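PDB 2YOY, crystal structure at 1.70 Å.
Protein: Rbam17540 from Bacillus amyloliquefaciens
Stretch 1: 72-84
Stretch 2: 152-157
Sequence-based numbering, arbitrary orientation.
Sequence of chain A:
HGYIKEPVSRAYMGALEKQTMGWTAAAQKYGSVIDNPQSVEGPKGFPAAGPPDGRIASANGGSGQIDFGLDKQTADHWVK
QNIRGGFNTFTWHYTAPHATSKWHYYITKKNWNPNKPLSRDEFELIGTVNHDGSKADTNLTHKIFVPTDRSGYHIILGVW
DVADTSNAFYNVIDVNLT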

# COMPACT_ATOMS: atom_id res chain seq x y z
N LYS A 72 -12.03 -3.82 2.79
CA LYS A 72 -12.52 -4.27 4.08
C LYS A 72 -11.58 -3.77 5.15
O LYS A 72 -10.38 -3.70 4.94
CB LYS A 72 -12.61 -5.78 4.16
CG LYS A 72 -13.73 -6.38 3.33
CD LYS A 72 -14.07 -7.79 3.81
CE LYS A 72 -15.28 -8.35 3.08
NZ LYS A 72 -15.65 -9.68 3.63
N GLN A 73 -12.11 -3.41 6.30
CA GLN A 73 -11.24 -2.95 7.39
C GLN A 73 -11.81 -3.24 8.75
O GLN A 73 -12.82 -2.66 9.16
CB GLN A 73 -10.94 -1.47 7.22
CG GLN A 73 -9.94 -0.86 8.16
CD GLN A 73 -8.56 -1.51 8.08
OE1 GLN A 73 -7.99 -1.65 7.00
NE2 GLN A 73 -8.08 -1.98 9.23
N THR A 74 -11.18 -4.19 9.42
CA THR A 74 -11.46 -4.47 10.83
C THR A 74 -10.16 -4.65 11.56
O THR A 74 -9.09 -4.85 10.95
CB THR A 74 -12.31 -5.75 11.05
OG1 THR A 74 -11.53 -6.92 10.75
CG2 THR A 74 -13.57 -5.74 10.20
N ALA A 75 -10.23 -4.61 12.88
CA ALA A 75 -9.05 -4.84 13.70
C ALA A 75 -8.37 -6.20 13.46
O ALA A 75 -7.15 -6.31 13.61
CB ALA A 75 -9.39 -4.68 15.17
N ASP A 76 -9.16 -7.21 13.07
CA ASP A 76 -8.68 -8.58 13.00
C ASP A 76 -8.51 -9.12 11.60
O ASP A 76 -7.94 -10.20 11.45
CB ASP A 76 -9.63 -9.51 13.80
CG ASP A 76 -9.56 -9.26 15.32
OD1 ASP A 76 -8.59 -8.61 15.80
OD2 ASP A 76 -10.47 -9.70 16.04
N HIS A 77 -8.98 -8.40 10.58
CA HIS A 77 -9.10 -9.01 9.24
C HIS A 77 -7.75 -9.35 8.65
O HIS A 77 -7.58 -10.44 8.12
CB HIS A 77 -9.86 -8.14 8.26
CG HIS A 77 -10.27 -8.88 7.01
ND1 HIS A 77 -11.43 -9.62 6.94
CD2 HIS A 77 -9.68 -9.00 5.80
CE1 HIS A 77 -11.54 -10.16 5.74
NE2 HIS A 77 -10.47 -9.83 5.04
N TRP A 78 -6.80 -8.42 8.73
CA TRP A 78 -5.55 -8.59 7.97
C TRP A 78 -4.38 -9.12 8.77
O TRP A 78 -4.26 -8.88 9.97
CB TRP A 78 -5.17 -7.24 7.31
CG TRP A 78 -6.34 -6.66 6.52
CD1 TRP A 78 -7.09 -5.55 6.88
CD2 TRP A 78 -6.88 -7.10 5.29
NE1 TRP A 78 -8.02 -5.28 5.91
CE2 TRP A 78 -7.96 -6.24 4.96
CE3 TRP A 78 -6.56 -8.12 4.41
CZ2 TRP A 78 -8.69 -6.39 3.78
CZ3 TRP A 78 -7.31 -8.27 3.25
CH2 TRP A 78 -8.35 -7.40 2.94
N VAL A 79 -3.42 -9.74 8.06
CA VAL A 79 -2.21 -10.25 8.70
C VAL A 79 -1.24 -9.11 8.99
O VAL A 79 -0.87 -8.36 8.09
CB VAL A 79 -1.49 -11.30 7.81
CG1 VAL A 79 -0.21 -11.77 8.48
CG2 VAL A 79 -2.38 -12.52 7.55
N LYS A 80 -0.84 -8.97 10.24
CA LYS A 80 0.10 -7.91 10.63
C LYS A 80 1.54 -8.45 10.65
O LYS A 80 1.81 -9.60 11.02
CB LYS A 80 -0.23 -7.40 12.00
CG LYS A 80 -1.51 -6.56 12.03
CD LYS A 80 -2.63 -7.29 12.70
CE LYS A 80 -3.92 -6.52 12.57
NZ LYS A 80 -5.00 -7.52 12.34
N GLN A 81 2.48 -7.62 10.30
CA GLN A 81 3.87 -8.03 10.49
C GLN A 81 4.51 -7.03 11.43
O GLN A 81 4.21 -5.85 11.42
CB GLN A 81 4.61 -8.04 9.19
CG GLN A 81 4.60 -6.70 8.50
CD GLN A 81 4.52 -6.85 7.02
OE1 GLN A 81 5.51 -7.23 6.35
NE2 GLN A 81 3.36 -6.59 6.48
N ASN A 82 5.43 -7.51 12.21
CA ASN A 82 6.15 -6.65 13.14
C ASN A 82 7.09 -5.71 12.45
O ASN A 82 7.83 -6.06 11.52
CB ASN A 82 6.95 -7.48 14.13
CG ASN A 82 6.07 -8.27 15.07
OD1 ASN A 82 4.92 -7.90 15.36
ND2 ASN A 82 6.61 -9.37 15.58
N ILE A 83 7.08 -4.47 12.90
CA ILE A 83 8.03 -3.52 12.41
C ILE A 83 8.41 -2.65 13.60
O ILE A 83 7.57 -2.39 14.45
CB ILE A 83 7.42 -2.73 11.25
CG1 ILE A 83 8.51 -2.17 10.35
CG2 ILE A 83 6.55 -1.64 11.79
CD1 ILE A 83 7.99 -1.65 9.02
N ARG A 84 9.67 -2.23 13.64
CA ARG A 84 10.19 -1.40 14.72
C ARG A 84 10.09 0.05 14.26
O ARG A 84 10.27 0.33 13.08
CB ARG A 84 11.67 -1.78 14.98
N GLY A 152 1.28 -0.74 18.33
CA GLY A 152 0.17 -1.61 17.99
C GLY A 152 -0.09 -1.57 16.50
O GLY A 152 0.83 -1.31 15.71
N TYR A 153 -1.34 -1.86 16.16
CA TYR A 153 -1.77 -2.01 14.79
C TYR A 153 -1.83 -0.65 14.11
O TYR A 153 -2.63 0.22 14.53
CB TYR A 153 -3.13 -2.69 14.71
CG TYR A 153 -3.67 -2.88 13.29
CD1 TYR A 153 -2.81 -3.00 12.18
CD2 TYR A 153 -5.03 -2.99 13.07
CE1 TYR A 153 -3.32 -3.13 10.89
CE2 TYR A 153 -5.54 -3.19 11.80
CZ TYR A 153 -4.70 -3.27 10.71
OH TYR A 153 -5.24 -3.48 9.44
N HIS A 154 -1.02 -0.51 13.07
CA HIS A 154 -0.96 0.68 12.19
C HIS A 154 -0.94 0.22 10.76
O HIS A 154 -0.64 -0.93 10.52
CB HIS A 154 0.18 1.62 12.54
CG HIS A 154 -0.08 2.34 13.82
ND1 HIS A 154 -0.94 3.41 13.90
CD2 HIS A 154 0.25 2.02 15.10
CE1 HIS A 154 -1.09 3.75 15.17
NE2 HIS A 154 -0.39 2.92 15.91
N ILE A 155 -1.26 1.14 9.84
CA ILE A 155 -1.15 0.89 8.38
C ILE A 155 -0.22 1.92 7.79
O ILE A 155 -0.34 3.11 8.06
CB ILE A 155 -2.53 0.88 7.72
CG1 ILE A 155 -3.35 -0.32 8.21
CG2 ILE A 155 -2.42 0.90 6.21
CD1 ILE A 155 -4.81 -0.31 7.76
N ILE A 156 0.84 1.42 7.16
CA ILE A 156 1.65 2.23 6.28
C ILE A 156 1.07 2.15 4.90
O ILE A 156 0.94 1.07 4.32
CB ILE A 156 3.12 1.81 6.37
CG1 ILE A 156 3.59 2.06 7.82
CG2 ILE A 156 4.02 2.52 5.31
CD1 ILE A 156 4.94 1.42 8.12
N LEU A 157 0.76 3.33 4.34
CA LEU A 157 0.48 3.46 2.91
C LEU A 157 1.68 3.95 2.10
O LEU A 157 2.20 5.08 2.31
CB LEU A 157 -0.64 4.45 2.73
CG LEU A 157 -1.08 4.83 1.34
CD1 LEU A 157 -1.64 3.65 0.59
CD2 LEU A 157 -2.12 5.98 1.38
O HOH W 1 -6.70 -6.00 10.30

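Stretch 1 is mostly loop, with a short strand at residues 81-83. Stretch 2 turns a corner at Tyr153 and then runs on as a strand. The backbones stay well apart: the closest CA atoms, those of Lys80 and Tyr153, are 7.5 Å from each other. No backbone hydrogen bond links the two stretches, so side chains make the contact. The buried surface is modest, 296 Å² for both sides together, and Tyr153 contributes the largest share.

Lys72 does not reach stretch 2. Its carbonyl instead helps hold the loop together, because Trp78 NE1 donates a hydrogen bond to Lys72 O at 3.0 Å. Gln73 starts sideways to stretch 2, but the end of its side chain comes nearer. There Gln73 NE2 donates to Tyr153 OH at 3.2 Å, with a nearly straight angle of 175°. This is the one direct hydrogen bond between the stretches. The same amide packs against an aliphatic neighbour, with Gln73 OE1 3.5 Å from Ile155 CD1.

Thr74 points its side chain away, and its backbone makes the approach. Thr74 O lies 4.0 Å from Tyr153 CE2, at the edge of the ring. Thr74 O also accepts a hydrogen bond of 2.7 Å from the oxygen of water 1. Ala75 O is likewise 4.0 Å from Tyr153 CE2. Asp76 and His77 make no contact with stretch 2.

Trp78 points toward stretch 2. Tyr153 OH sits at the edge of its indole, 3.8 Å from Trp78 CD1. Trp78 N donates to the oxygen of water 1 at 2.9 Å. That water in turn donates a weak hydrogen bond to Tyr153 OH at 3.0 Å, so it bridges the loop backbone and the phenol. Val79 points away.

Lys80 lies over one face of the Tyr153 ring. Lys80 CE is 3.5 Å from the centroid of the Tyr153 ring and almost on the ring normal, a CH-pi contact. Lys80 NZ is 4.5 Å from the same centroid, also over the face, so its positive charge meets the pi electrons. The ammonium is held by Ala75 O and Trp78 O, each 2.8 Å from Lys80 NZ. Water 1 also accepts from it, its oxygen 3.1 Å from Lys80 NZ. These bonds tie the lysine back to its own loop while its chain covers the tyrosine.

Gln81 and Asn82 are out of reach. Ile83 ends the contact with a purely apolar pairing: Ile83 CD1 meets Ile156 CD1 at 4.4 Å.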